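ADP-ribose pyrophosphatase MutT (Rickettsia felis, PDB 4KYX) probably hydrolyses nucleotide pyrophosphate bonds as a magnesium-dependent Nudix enzyme, possibly acting on 8-oxo-dGTP. Local coordinates at residues Ile15-Leu20 with Ile94-His99; Ile19-Asn24 with Thr67-Glu72; Glu27-Lys32 with Glu115-Phe120; Ser41-Gly46 with Asn128-Leu133. All coordinates share one frame; numbering follows the deposited sequence.

Contact 1. Residues Ile15-Leu20 with Ile94-His99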
loop_
_atom_site.group_PDB
_atom_site.type_symbol
_atom_site.label_atom_id
_atom_site.label_comp_id
_atom_site.label_asym_id
_atom_site.label_seq_id
_atom_site.Cartn_x
_atom_site.Cartn_y
_atom_site.Cartn_z
ATOM N N ILE A 15 -1.508 -0.902 -7.849
ATOM C CA ILE A 15 -2.087 -1.102 -6.572
ATOM C C ILE A 15 -3.300 -2.028 -6.713
ATOM O O ILE A 15 -4.221 -1.759 -7.472
ATOM C CB ILE A 15 -2.525 0.210 -5.924
ATOM C CG1 ILE A 15 -1.302 1.115 -5.693
ATOM C CG2 ILE A 15 -3.303 -0.108 -4.661
ATOM C CD1 ILE A 15 -1.520 2.600 -5.875
ATOM N N GLY A 16 -3.277 -3.083 -5.925
ATOM C CA GLY A 16 -4.316 -4.099 -5.899
ATOM C C GLY A 16 -5.000 -4.020 -4.547
ATOM O O GLY A 16 -4.385 -3.719 -3.524
ATOM N N ILE A 17 -6.278 -4.349 -4.504
ATOM C CA ILE A 17 -7.014 -4.433 -3.270
ATOM C C ILE A 17 -7.394 -5.916 -3.111
ATOM O O ILE A 17 -8.019 -6.490 -4.017
ATOM C CB ILE A 17 -8.290 -3.534 -3.341
ATOM C CG1 ILE A 17 -7.993 -2.030 -3.455
ATOM C CG2 ILE A 17 -9.273 -3.892 -2.236
ATOM C CD1 ILE A 17 -7.014 -1.443 -2.505
ATOM N N GLY A 18 -7.101 -6.524 -1.966
ATOM C CA GLY A 18 -7.659 -7.839 -1.671
ATOM C C GLY A 18 -8.582 -7.770 -0.487
ATOM O O GLY A 18 -8.331 -7.098 0.491
ATOM N N ILE A 19 -9.674 -8.516 -0.574
ATOM C CA ILE A 19 -10.628 -8.581 0.514
ATOM C C ILE A 19 -10.789 -9.971 1.129
ATOM O O ILE A 19 -11.114 -10.937 0.430
ATOM C CB ILE A 19 -12.003 -8.119 0.048
ATOM C CG1 ILE A 19 -11.836 -6.768 -0.685
ATOM C CG2 ILE A 19 -12.896 -7.970 1.278
ATOM C CD1 ILE A 19 -11.723 -6.880 -2.202
ATOM N N LEU A 20 -10.511 -10.084 2.420
ATOM C CA LEU A 20 -10.869 -11.269 3.163
ATOM C C LEU A 20 -12.327 -11.110 3.610
ATOM O O LEU A 20 -12.629 -10.426 4.560
ATOM C CB LEU A 20 -9.977 -11.521 4.350
ATOM C CG LEU A 20 -8.472 -11.405 4.127
ATOM C CD1 LEU A 20 -7.713 -11.904 5.359
ATOM C CD2 LEU A 20 -8.112 -12.236 2.914
ATOM N N ILE A 94 -3.174 -4.137 -1.042
ATOM C CA ILE A 94 -3.766 -3.681 0.194
ATOM C C ILE A 94 -4.853 -4.647 0.557
ATOM O O ILE A 94 -5.779 -4.862 -0.228
ATOM C CB ILE A 94 -4.427 -2.318 -0.011
ATOM C CG1 ILE A 94 -3.417 -1.353 -0.613
ATOM C CG2 ILE A 94 -5.045 -1.818 1.285
ATOM C CD1 ILE A 94 -2.275 -1.025 0.251
ATOM N N PHE A 95 -4.726 -5.267 1.721
ATOM C CA PHE A 95 -5.757 -6.191 2.179
ATOM C C PHE A 95 -6.650 -5.566 3.199
ATOM O O PHE A 95 -6.187 -4.869 4.111
ATOM C CB PHE A 95 -5.151 -7.433 2.792
ATOM C CG PHE A 95 -4.569 -8.358 1.772
ATOM C CD1 PHE A 95 -5.356 -9.265 1.124
ATOM C CD2 PHE A 95 -3.196 -8.294 1.453
ATOM C CE1 PHE A 95 -4.814 -10.152 0.169
ATOM C CE2 PHE A 95 -2.670 -9.176 0.505
ATOM C CZ PHE A 95 -3.491 -10.091 -0.132
ATOM N N LEU A 96 -7.940 -5.900 3.058
ATOM C CA LEU A 96 -8.938 -5.522 4.007
ATOM C C LEU A 96 -9.798 -6.711 4.392
ATOM O O LEU A 96 -9.785 -7.696 3.707
ATOM C CB LEU A 96 -9.825 -4.423 3.467
ATOM C CG LEU A 96 -9.150 -3.135 3.085
ATOM C CD1 LEU A 96 -8.793 -3.142 1.605
ATOM C CD2 LEU A 96 -10.091 -2.020 3.426
ATOM N N LYS A 97 -10.389 -6.656 5.557
ATOM C CA LYS A 97 -11.329 -7.666 5.941
ATOM C C LYS A 97 -12.721 -7.124 6.223
ATOM O O LYS A 97 -12.886 -6.011 6.714
ATOM C CB LYS A 97 -10.832 -8.513 7.084
ATOM C CG LYS A 97 -10.674 -7.850 8.399
ATOM C CD LYS A 97 -10.854 -8.877 9.533
ATOM C CE LYS A 97 -10.930 -8.088 10.854
ATOM N NZ LYS A 97 -9.614 -7.936 11.522
ATOM N N ALA A 98 -13.724 -7.949 5.915
ATOM C CA ALA A 98 -15.081 -7.566 6.219
ATOM C C ALA A 98 -15.965 -8.781 6.339
ATOM O O ALA A 98 -15.723 -9.815 5.690
ATOM C CB ALA A 98 -15.624 -6.657 5.144
ATOM N N HIS A 99 -16.990 -8.653 7.170
ATOM C CA HIS A 99 -18.070 -9.639 7.171
ATOM C C HIS A 99 -19.085 -9.289 6.106
ATOM O O HIS A 99 -19.391 -8.107 5.896
ATOM C CB HIS A 99 -18.729 -9.737 8.538
ATOM C CG HIS A 99 -18.033 -10.686 9.448
ATOM N ND1 HIS A 99 -18.421 -12.000 9.589
ATOM C CD2 HIS A 99 -16.910 -10.537 10.189
ATOM C CE1 HIS A 99 -17.600 -12.603 10.433
ATOM N NE2 HIS A 99 -16.670 -11.736 10.802
#
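Ile15-Leu20 and Ile94-His99 run side by side as parallel strands, their axes 4.6 Å apart and 29° from strict alignment, with Ile17 facing Ile94 and Leu20 facing Lys97. This is the parallel pair within the mixed sheet of the Nudix fold. Five backbone bonds make the ladder, from Ile94 N to Gly16 O at 2.8 Å up to Ala98 N to Leu20 O at 3.0 Å. Leu96 gives its N-H to Gly18 O, and its own carbonyl takes the N-H of Leu20.

On the face carrying Ile17, Ile19, Ile94 and Leu96, Ile17 sends its two branches to different partners. CG1 is anti to the carbonyl carbon (chi1 -65°), and beyond it CD1 comes within 3.7 Å of Ile94 CB. The other branch, CG2, meets Leu96 CD1 at 3.9 Å. Helix 55-67 covers this face, with Cys58 and Glu62 against Ile17 and Ala59 and Val63 against Ile19.

The other face is set by Phe95, whose ring passes so close to Gly18 that a CB there would run into Phe95 CE1; Phe95 CD1 is 3.9 Å from Gly18 CA. Helix 131-137 closes over it, with Pro132 and Leu136 on the ring. Further along, Leu20 CB and Lys97 CB stand 4.2 Å apart.

Contact 2. Residues Ile19-Asn24 with Thr67-Glu72; sequences ILIFNN and TNLIIE
Ile21 and Ile71 meet through their CG2 methyls, and the rotamers explain how. In Ile21, CG1 is anti to the carbonyl carbon (chi1 -55°), which puts CG2 anti to the backbone N; in Ile71, CG1 sits between the backbone N and the carbonyl carbon (chi1 52°), and CG2 is beside the N. The two methyls come to 3.9 Å, with the side chains crossing at about a right angle. Here strand 14-22 of the Nudix fold packs against the loop leaving helix 55-67, the helix of the Nudix box.

The contact is wholly apolar. Ile21 CG2 also touches Leu69 CD1, at 4.2 Å, so this one methyl faces two residues of the loop. Ile71 in turn has a second contact, through CD1, with Ile19 CG2 at 4.1 Å. Val63, one turn back in the helix, backs both Ile19 and Ile21, and Leu29 and Trp119 lie against Ile21 and Leu69.

The turn that presents Leu69 begins at the helix end. Asn68 has positive phi, as suits its place at the glycine position of the box motif. Thr67 OG1 is bonded to Val63 O and, in an ST turn, accepts the N-H of Leu69 at 3.1 Å.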
loop_
_atom_site.group_PDB
_atom_site.type_symbol
_atom_site.label_atom_id
_atom_site.label_comp_id
_atom_site.label_asym_id
_atom_site.label_seq_id
_atom_site.Cartn_x
_atom_site.Cartn_y
_atom_site.Cartn_z
ATOM N N ILE A 19 -9.674 -8.516 -0.574
ATOM C CA ILE A 19 -10.628 -8.581 0.514
ATOM C C ILE A 19 -10.789 -9.971 1.129
ATOM O O ILE A 19 -11.114 -10.937 0.430
ATOM C CB ILE A 19 -12.003 -8.119 0.048
ATOM C CG1 ILE A 19 -11.836 -6.768 -0.685
ATOM C CG2 ILE A 19 -12.896 -7.970 1.278
ATOM C CD1 ILE A 19 -11.723 -6.880 -2.202
ATOM N N LEU A 20 -10.511 -10.084 2.420
ATOM C CA LEU A 20 -10.869 -11.269 3.163
ATOM C C LEU A 20 -12.327 -11.110 3.610
ATOM O O LEU A 20 -12.629 -10.426 4.560
ATOM C CB LEU A 20 -9.977 -11.521 4.350
ATOM C CG LEU A 20 -8.472 -11.405 4.127
ATOM C CD1 LEU A 20 -7.713 -11.904 5.359
ATOM C CD2 LEU A 20 -8.112 -12.236 2.914
ATOM N N ILE A 21 -13.210 -11.841 2.925
ATOM C CA ILE A 21 -14.634 -11.794 3.171
ATOM C C ILE A 21 -14.952 -12.942 4.102
ATOM O O ILE A 21 -14.609 -14.122 3.808
ATOM C CB ILE A 21 -15.470 -12.050 1.913
ATOM C CG1 ILE A 21 -15.102 -11.104 0.787
ATOM C CG2 ILE A 21 -16.951 -11.912 2.241
ATOM C CD1 ILE A 21 -15.548 -11.632 -0.553
ATOM N N PHE A 22 -15.579 -12.587 5.221
ATOM C CA PHE A 22 -15.962 -13.550 6.251
ATOM C C PHE A 22 -17.443 -13.802 6.284
ATOM O O PHE A 22 -18.249 -12.912 6.024
ATOM C CB PHE A 22 -15.551 -13.087 7.631
ATOM C CG PHE A 22 -14.092 -13.171 7.899
ATOM C CD1 PHE A 22 -13.199 -12.302 7.315
ATOM C CD2 PHE A 22 -13.597 -14.109 8.787
ATOM C CE1 PHE A 22 -11.845 -12.390 7.576
ATOM C CE2 PHE A 22 -12.244 -14.181 9.067
ATOM C CZ PHE A 22 -11.364 -13.326 8.463
ATOM N N ASN A 23 -17.816 -15.034 6.613
ATOM C CA ASN A 23 -19.234 -15.405 6.806
ATOM C C ASN A 23 -19.578 -15.433 8.300
ATOM O O ASN A 23 -18.744 -15.118 9.115
ATOM C CB ASN A 23 -19.593 -16.729 6.063
ATOM C CG ASN A 23 -18.937 -17.981 6.650
ATOM O OD1 ASN A 23 -18.323 -17.997 7.728
ATOM N ND2 ASN A 23 -19.036 -19.048 5.894
ATOM N N ASN A 24 -20.802 -15.820 8.669
ATOM C CA ASN A 24 -21.156 -15.949 10.089
ATOM C C ASN A 24 -20.355 -16.971 10.940
ATOM O O ASN A 24 -20.285 -16.850 12.172
ATOM C CB ASN A 24 -22.658 -16.226 10.193
ATOM C CG ASN A 24 -23.491 -15.099 9.568
ATOM O OD1 ASN A 24 -23.010 -13.967 9.435
ATOM N ND2 ASN A 24 -24.734 -15.397 9.193
ATOM N N THR A 67 -18.843 -11.592 -6.478
ATOM C CA THR A 67 -19.419 -12.602 -5.618
ATOM C C THR A 67 -20.895 -12.357 -5.319
ATOM O O THR A 67 -21.504 -13.198 -4.693
ATOM C CB THR A 67 -18.693 -12.687 -4.257
ATOM O OG1 THR A 67 -18.974 -11.478 -3.513
ATOM C CG2 THR A 67 -17.214 -12.886 -4.444
ATOM N N ASN A 68 -21.438 -11.202 -5.699
ATOM C CA ASN A 68 -22.804 -10.767 -5.330
ATOM C C ASN A 68 -23.000 -10.486 -3.835
ATOM O O ASN A 68 -24.121 -10.263 -3.396
ATOM C CB ASN A 68 -23.821 -11.835 -5.794
ATOM C CG ASN A 68 -25.209 -11.311 -6.042
ATOM O OD1 ASN A 68 -25.386 -10.257 -6.588
ATOM N ND2 ASN A 68 -26.226 -12.098 -5.671
ATOM N N LEU A 69 -21.920 -10.468 -3.065
ATOM C CA LEU A 69 -21.992 -10.303 -1.638
ATOM C C LEU A 69 -21.827 -8.834 -1.287
ATOM O O LEU A 69 -21.086 -8.101 -1.943
ATOM C CB LEU A 69 -20.901 -11.089 -0.920
ATOM C CG LEU A 69 -20.968 -12.598 -1.067
ATOM C CD1 LEU A 69 -19.767 -13.345 -0.519
ATOM C CD2 LEU A 69 -22.263 -13.074 -0.426
ATOM N N ILE A 70 -22.539 -8.440 -0.241
ATOM C CA ILE A 70 -22.502 -7.083 0.276
ATOM C C ILE A 70 -21.711 -7.131 1.559
ATOM O O ILE A 70 -22.117 -7.801 2.533
ATOM C CB ILE A 70 -23.959 -6.551 0.541
ATOM C CG1 ILE A 70 -24.675 -6.360 -0.777
ATOM C CG2 ILE A 70 -23.863 -5.270 1.320
ATOM C CD1 ILE A 70 -26.159 -5.968 -0.636
ATOM N N ILE A 71 -20.577 -6.419 1.579
ATOM C CA ILE A 71 -19.803 -6.319 2.804
ATOM C C ILE A 71 -19.958 -4.966 3.366
ATOM O O ILE A 71 -20.271 -4.002 2.618
ATOM C CB ILE A 71 -18.291 -6.631 2.630
ATOM C CG1 ILE A 71 -17.701 -5.806 1.502
ATOM C CG2 ILE A 71 -18.068 -8.133 2.413
ATOM C CD1 ILE A 71 -16.232 -5.555 1.686
ATOM N N GLU A 72 -19.772 -4.881 4.685
ATOM C CA GLU A 72 -19.813 -3.610 5.371
ATOM C C GLU A 72 -18.502 -3.325 6.122
ATOM O O GLU A 72 -17.825 -4.258 6.560
ATOM C CB GLU A 72 -21.012 -3.534 6.337
ATOM C CG GLU A 72 -20.936 -4.523 7.488
ATOM C CD GLU A 72 -22.034 -4.384 8.546
ATOM O OE1 GLU A 72 -23.108 -3.677 8.340
ATOM O OE2 GLU A 72 -21.823 -5.051 9.600
#

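Contact 3. Residues Glu27-Lys32 with Glu115-Phe120; sequences EILLGK and ENWQWF
Leu29 reaches both tryptophans of the facing strand, one with each methyl: with CG anti to the backbone N (chi1 -170°), the two fork between the indoles. Its CD1 lies over the centre of the six-membered ring of Trp119, 3.5 Å from the centroid, a CH-pi contact close to the ring normal. Its CD2 comes to 3.5 Å from Trp117 CE3, the two side chains crossing at about a right angle. Gly31 CA sits over the six-membered ring of Trp117, offset toward its rim, 3.9 Å from the centroid.

The backbones beneath pair antiparallel, one edge of a three-stranded sheet 40-43, 28-34, 116-120 in this Nudix domain. Ile28 and Phe120 exchange two bonds, as do Leu30 and Gln118. On the face opposite the tryptophans, Leu30 CD1 meets Phe120 CD1 at 3.8 Å, and Tyr42 comes up to the Phe120 ring with planes about 80° apart.

Further out, Thr67 supports Leu29 and Trp117. Glu27 OE1, bonded to Asn23 ND2, lies near Trp119 CB. At the other end a water accepts weakly from Lys32 NZ and donates to Asn116 OD1 at 2.7 Å. Gln118 OE1 takes the N-H of Trp119 in the carbonyl plane, on a lone pair, at 2.7 Å.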
loop_
_atom_site.group_PDB
_atom_site.type_symbol
_atom_site.label_atom_id
_atom_site.label_comp_id
_atom_site.label_asym_id
_atom_site.label_seq_id
_atom_site.Cartn_x
_atom_site.Cartn_y
_atom_site.Cartn_z
ATOM N N GLU A 27 -15.476 -18.139 8.563
ATOM C CA GLU A 27 -14.750 -18.688 7.444
ATOM C C GLU A 27 -14.515 -17.586 6.408
ATOM O O GLU A 27 -15.318 -16.647 6.271
ATOM C CB GLU A 27 -15.533 -19.842 6.813
ATOM C CG GLU A 27 -16.029 -20.850 7.849
ATOM C CD GLU A 27 -16.964 -21.889 7.267
ATOM O OE1 GLU A 27 -17.888 -21.550 6.480
ATOM O OE2 GLU A 27 -16.818 -23.065 7.651
ATOM N N ILE A 28 -13.482 -17.764 5.626
ATOM C CA ILE A 28 -13.139 -16.798 4.575
ATOM C C ILE A 28 -13.397 -17.370 3.189
ATOM O O ILE A 28 -13.323 -18.620 2.926
ATOM C CB ILE A 28 -11.682 -16.338 4.650
ATOM C CG1 ILE A 28 -10.765 -17.548 4.486
ATOM C CG2 ILE A 28 -11.419 -15.630 5.965
ATOM C CD1 ILE A 28 -9.325 -17.141 4.340
ATOM N N LEU A 29 -13.753 -16.475 2.289
ATOM C CA LEU A 29 -14.170 -16.860 0.946
ATOM C C LEU A 29 -12.917 -16.824 0.086
ATOM O O LEU A 29 -12.210 -15.832 0.080
ATOM C CB LEU A 29 -15.217 -15.878 0.391
ATOM C CG LEU A 29 -15.860 -16.371 -0.918
ATOM C CD1 LEU A 29 -16.868 -17.457 -0.547
ATOM C CD2 LEU A 29 -16.503 -15.306 -1.776
ATOM N N LEU A 30 -12.653 -17.902 -0.630
ATOM C CA LEU A 30 -11.581 -17.948 -1.613
ATOM C C LEU A 30 -12.107 -18.452 -2.931
ATOM O O LEU A 30 -13.012 -19.365 -2.994
ATOM C CB LEU A 30 -10.421 -18.835 -1.150
ATOM C CG LEU A 30 -9.710 -18.443 0.171
ATOM C CD1 LEU A 30 -8.703 -19.523 0.511
ATOM C CD2 LEU A 30 -9.076 -17.071 0.118
ATOM N N GLY A 31 -11.491 -17.919 -4.001
ATOM C CA GLY A 31 -11.820 -18.240 -5.389
ATOM C C GLY A 31 -10.746 -19.061 -6.035
ATOM O O GLY A 31 -9.548 -18.683 -5.971
ATOM N N LYS A 32 -11.137 -20.210 -6.569
ATOM C CA LYS A 32 -10.212 -21.056 -7.315
ATOM C C LYS A 32 -10.003 -20.588 -8.751
ATOM O O LYS A 32 -10.951 -20.423 -9.529
ATOM C CB LYS A 32 -10.581 -22.553 -7.295
ATOM C CG LYS A 32 -9.394 -23.471 -7.693
ATOM C CD LYS A 32 -9.708 -24.945 -7.641
ATOM C CE LYS A 32 -10.795 -25.307 -8.696
ATOM N NZ LYS A 32 -10.942 -26.758 -8.840
ATOM N N GLU A 115 -13.104 -20.382 -11.195
ATOM C CA GLU A 115 -13.838 -21.646 -11.374
ATOM C C GLU A 115 -15.020 -21.748 -10.417
ATOM O O GLU A 115 -16.178 -22.023 -10.818
ATOM C CB GLU A 115 -12.854 -22.808 -11.197
ATOM C CG GLU A 115 -13.453 -24.183 -11.514
ATOM C CD GLU A 115 -13.936 -24.330 -12.949
ATOM O OE1 GLU A 115 -13.136 -23.993 -13.856
ATOM O OE2 GLU A 115 -15.080 -24.850 -13.185
ATOM N N ASN A 116 -14.734 -21.560 -9.132
ATOM C CA ASN A 116 -15.729 -21.546 -8.103
ATOM C C ASN A 116 -15.207 -20.849 -6.852
ATOM O O ASN A 116 -14.027 -20.762 -6.651
ATOM C CB ASN A 116 -16.166 -22.966 -7.794
ATOM C CG ASN A 116 -15.162 -23.710 -6.979
ATOM O OD1 ASN A 116 -14.118 -24.184 -7.480
ATOM N ND2 ASN A 116 -15.455 -23.817 -5.681
ATOM N N TRP A 117 -16.128 -20.310 -6.065
ATOM C CA TRP A 117 -15.836 -19.739 -4.760
ATOM C C TRP A 117 -16.196 -20.783 -3.710
ATOM O O TRP A 117 -17.068 -21.635 -3.972
ATOM C CB TRP A 117 -16.677 -18.490 -4.561
ATOM C CG TRP A 117 -16.300 -17.357 -5.516
ATOM C CD1 TRP A 117 -16.859 -17.107 -6.719
ATOM C CD2 TRP A 117 -15.291 -16.368 -5.340
ATOM N NE1 TRP A 117 -16.265 -16.060 -7.312
ATOM C CE2 TRP A 117 -15.326 -15.546 -6.468
ATOM C CE3 TRP A 117 -14.324 -16.134 -4.363
ATOM C CZ2 TRP A 117 -14.445 -14.513 -6.653
ATOM C CZ3 TRP A 117 -13.505 -15.057 -4.503
ATOM C CH2 TRP A 117 -13.555 -14.268 -5.646
ATOM N N GLN A 118 -15.526 -20.745 -2.563
ATOM C CA GLN A 118 -15.895 -21.566 -1.411
ATOM C C GLN A 118 -15.398 -20.937 -0.100
ATOM O O GLN A 118 -14.487 -20.110 -0.099
ATOM C CB GLN A 118 -15.351 -22.989 -1.608
ATOM C CG GLN A 118 -15.560 -23.972 -0.470
ATOM C CD GLN A 118 -17.028 -24.191 -0.137
ATOM O OE1 GLN A 118 -17.734 -23.259 0.301
ATOM N NE2 GLN A 118 -17.482 -25.409 -0.302
ATOM N N TRP A 119 -16.090 -21.262 0.988
ATOM C CA TRP A 119 -15.739 -20.825 2.353
ATOM C C TRP A 119 -14.727 -21.799 2.958
ATOM O O TRP A 119 -14.903 -23.027 2.838
ATOM C CB TRP A 119 -17.003 -20.766 3.189
ATOM C CG TRP A 119 -18.022 -19.802 2.629
ATOM C CD1 TRP A 119 -19.141 -20.118 1.935
ATOM C CD2 TRP A 119 -17.993 -18.353 2.716
ATOM N NE1 TRP A 119 -19.834 -18.963 1.595
ATOM C CE2 TRP A 119 -19.163 -17.872 2.081
ATOM C CE3 TRP A 119 -17.161 -17.449 3.341
ATOM C CZ2 TRP A 119 -19.451 -16.522 1.979
ATOM C CZ3 TRP A 119 -17.437 -16.125 3.235
ATOM C CH2 TRP A 119 -18.570 -15.661 2.575
ATOM N N PHE A 120 -13.710 -21.285 3.616
ATOM C CA PHE A 120 -12.646 -22.084 4.244
ATOM C C PHE A 120 -12.393 -21.608 5.651
ATOM O O PHE A 120 -12.304 -20.394 5.890
ATOM C CB PHE A 120 -11.340 -21.940 3.487
ATOM C CG PHE A 120 -11.375 -22.543 2.116
ATOM C CD1 PHE A 120 -11.750 -21.782 1.039
ATOM C CD2 PHE A 120 -11.025 -23.866 1.914
ATOM C CE1 PHE A 120 -11.762 -22.307 -0.231
ATOM C CE2 PHE A 120 -11.062 -24.417 0.635
ATOM C CZ PHE A 120 -11.450 -23.648 -0.445
HETATM O O HOH W 1 -12.801 -26.271 -6.432
#

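Contact 4. Residues Ser41-Gly46 with Asn128-Leu133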
loop_
_atom_site.group_PDB
_atom_site.type_symbol
_atom_site.label_atom_id
_atom_site.label_comp_id
_atom_site.label_asym_id
_atom_site.label_seq_id
_atom_site.Cartn_x
_atom_site.Cartn_y
_atom_site.Cartn_z
ATOM N N SER A 41 -4.906 -22.362 -8.127
ATOM C CA SER A 41 -4.493 -21.506 -6.982
ATOM C C SER A 41 -5.684 -20.821 -6.394
ATOM O O SER A 41 -6.692 -20.653 -7.091
ATOM C CB SER A 41 -3.424 -20.464 -7.373
ATOM O OG SER A 41 -3.883 -19.678 -8.443
ATOM N N TYR A 42 -5.600 -20.464 -5.124
ATOM C CA TYR A 42 -6.715 -19.811 -4.476
ATOM C C TYR A 42 -6.404 -18.336 -4.200
ATOM O O TYR A 42 -5.339 -18.013 -3.697
ATOM C CB TYR A 42 -7.137 -20.536 -3.207
ATOM C CG TYR A 42 -7.720 -21.884 -3.464
ATOM C CD1 TYR A 42 -6.883 -22.965 -3.674
ATOM C CD2 TYR A 42 -9.104 -22.085 -3.511
ATOM C CE1 TYR A 42 -7.382 -24.227 -3.901
ATOM C CE2 TYR A 42 -9.613 -23.367 -3.739
ATOM C CZ TYR A 42 -8.748 -24.416 -3.945
ATOM O OH TYR A 42 -9.151 -25.711 -4.196
ATOM N N ALA A 43 -7.365 -17.462 -4.513
ATOM C CA ALA A 43 -7.213 -16.018 -4.247
ATOM C C ALA A 43 -8.433 -15.481 -3.573
ATOM O O ALA A 43 -9.537 -15.944 -3.811
ATOM C CB ALA A 43 -6.984 -15.237 -5.519
ATOM N N PRO A 44 -8.266 -14.417 -2.793
ATOM C CA PRO A 44 -9.472 -13.777 -2.288
ATOM C C PRO A 44 -10.149 -12.909 -3.358
ATOM O O PRO A 44 -9.589 -12.697 -4.443
ATOM C CB PRO A 44 -8.929 -12.946 -1.136
ATOM C CG PRO A 44 -7.527 -12.624 -1.558
ATOM C CD PRO A 44 -7.022 -13.698 -2.440
ATOM N N ALA A 45 -11.303 -12.335 -3.032
ATOM C CA ALA A 45 -11.876 -11.282 -3.837
ATOM C C ALA A 45 -10.900 -10.104 -3.937
ATOM O O ALA A 45 -10.048 -9.896 -3.016
ATOM C CB ALA A 45 -13.195 -10.857 -3.237
ATOM N N GLY A 46 -10.992 -9.383 -5.048
ATOM C CA GLY A 46 -10.217 -8.157 -5.214
ATOM C C GLY A 46 -9.804 -7.900 -6.629
ATOM O O GLY A 46 -10.210 -8.593 -7.526
ATOM N N ASN A 128 -2.049 -23.948 -1.916
ATOM C CA ASN A 128 -1.757 -23.272 -3.161
ATOM C C ASN A 128 -2.462 -21.895 -3.217
ATOM O O ASN A 128 -3.417 -21.695 -3.931
ATOM C CB ASN A 128 -2.244 -24.144 -4.338
ATOM C CG ASN A 128 -3.589 -24.843 -4.070
ATOM O OD1 ASN A 128 -3.868 -25.341 -2.953
ATOM N ND2 ASN A 128 -4.399 -24.959 -5.115
ATOM N N LEU A 129 -1.984 -20.979 -2.411
ATOM C CA LEU A 129 -2.552 -19.659 -2.344
ATOM C C LEU A 129 -1.823 -18.651 -3.257
ATOM O O LEU A 129 -0.592 -18.672 -3.347
ATOM C CB LEU A 129 -2.451 -19.214 -0.899
ATOM C CG LEU A 129 -3.179 -20.076 0.115
ATOM C CD1 LEU A 129 -3.018 -19.411 1.459
ATOM C CD2 LEU A 129 -4.657 -20.274 -0.206
ATOM N N PHE A 130 -2.573 -17.753 -3.874
ATOM C CA PHE A 130 -2.058 -16.620 -4.653
ATOM C C PHE A 130 -0.961 -15.942 -3.792
ATOM O O PHE A 130 -1.136 -15.817 -2.594
ATOM C CB PHE A 130 -3.246 -15.659 -4.888
ATOM C CG PHE A 130 -2.951 -14.457 -5.723
ATOM C CD1 PHE A 130 -2.265 -14.559 -6.917
ATOM C CD2 PHE A 130 -3.463 -13.230 -5.359
ATOM C CE1 PHE A 130 -2.006 -13.420 -7.695
ATOM C CE2 PHE A 130 -3.213 -12.102 -6.124
ATOM C CZ PHE A 130 -2.495 -12.213 -7.306
ATOM N N LEU A 131 0.151 -15.526 -4.412
ATOM C CA LEU A 131 1.346 -15.094 -3.672
ATOM C C LEU A 131 1.054 -14.036 -2.578
ATOM O O LEU A 131 1.444 -14.171 -1.440
ATOM C CB LEU A 131 2.415 -14.599 -4.637
ATOM C CG LEU A 131 3.656 -14.005 -4.002
ATOM C CD1 LEU A 131 4.353 -15.066 -3.145
ATOM C CD2 LEU A 131 4.572 -13.535 -5.129
ATOM N N PRO A 132 0.323 -12.999 -2.933
ATOM C CA PRO A 132 0.119 -11.984 -1.893
ATOM C C PRO A 132 -0.617 -12.506 -0.675
ATOM O O PRO A 132 -0.301 -12.128 0.440
ATOM C CB PRO A 132 -0.596 -10.857 -2.631
ATOM C CG PRO A 132 -0.390 -11.119 -4.091
ATOM C CD PRO A 132 -0.014 -12.544 -4.287
ATOM N N LEU A 133 -1.597 -13.398 -0.887
ATOM C CA LEU A 133 -2.349 -14.006 0.191
ATOM C C LEU A 133 -1.434 -14.945 0.986
ATOM O O LEU A 133 -1.488 -14.951 2.203
ATOM C CB LEU A 133 -3.548 -14.807 -0.380
ATOM C CG LEU A 133 -4.394 -15.590 0.624
ATOM C CD1 LEU A 133 -4.901 -14.681 1.727
ATOM C CD2 LEU A 133 -5.576 -16.251 -0.052
#
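Tyr42 O accepts the N-H of Phe130 at 2.8 Å in a nearly straight bond, 179° at the hydrogen, and Leu129 CA comes to the same oxygen at 3.5 Å. The return bond runs from Tyr42 N to Asn128 O, also 2.8 Å, and that carbonyl has Ser41 CA beside it at 3.2 Å.

The Asn128 side chain stands at the rim of the Tyr42 ring, its amide plane turned 85° from the ring plane. ND2 approaches the edge, 3.3 Å from CE1 of Tyr42, and is bonded to Ser40 O, tying the amide to the same strand. One residue on, Ala43 CB packs on Phe130 CB at 3.8 Å. Phe130 CG is anti to its backbone N (chi1 -177°), and the ring leads away from the strand; Pro132 CD lies over the centre of one face. The side chains of Pro44 and Leu133 slide past each other in opposite directions, CD of Pro44 3.8 Å from CD2 of Leu133, and Leu30 supports Leu133.

Phe130 is at the N-cap position of helix 131-137, and the single Tyr42-Leu129 bridge fastens the entry of that helix to strand 40-43, an outermost strand of the smaller sheet of this Nudix fold.

In the fold
From the N terminus, strand 14-22 enters first. Contact 2 joins its later part to the loop after helix 55-67, and contact 1 pairs it with strand 89-99; the loop of contact 2 lies within the longer loop of contact 1, and they share Ile19 and Leu20. Contact 3 ties strand 28-34 to 116-120 and crosses both. Contact 4, from 41-46 to 128-133, crosses all three; contacts 3 and 4 each close a loop of over 80 residues. Strand 14-22 passes from the larger sheet toward the smaller: Ile21 O bonds to Leu29 N, linking contacts 2 and 3, and Ala45 O to Ile19 N, linking contact 4 to the first two. Gly31 N to Ala43 O joins contacts 3 and 4.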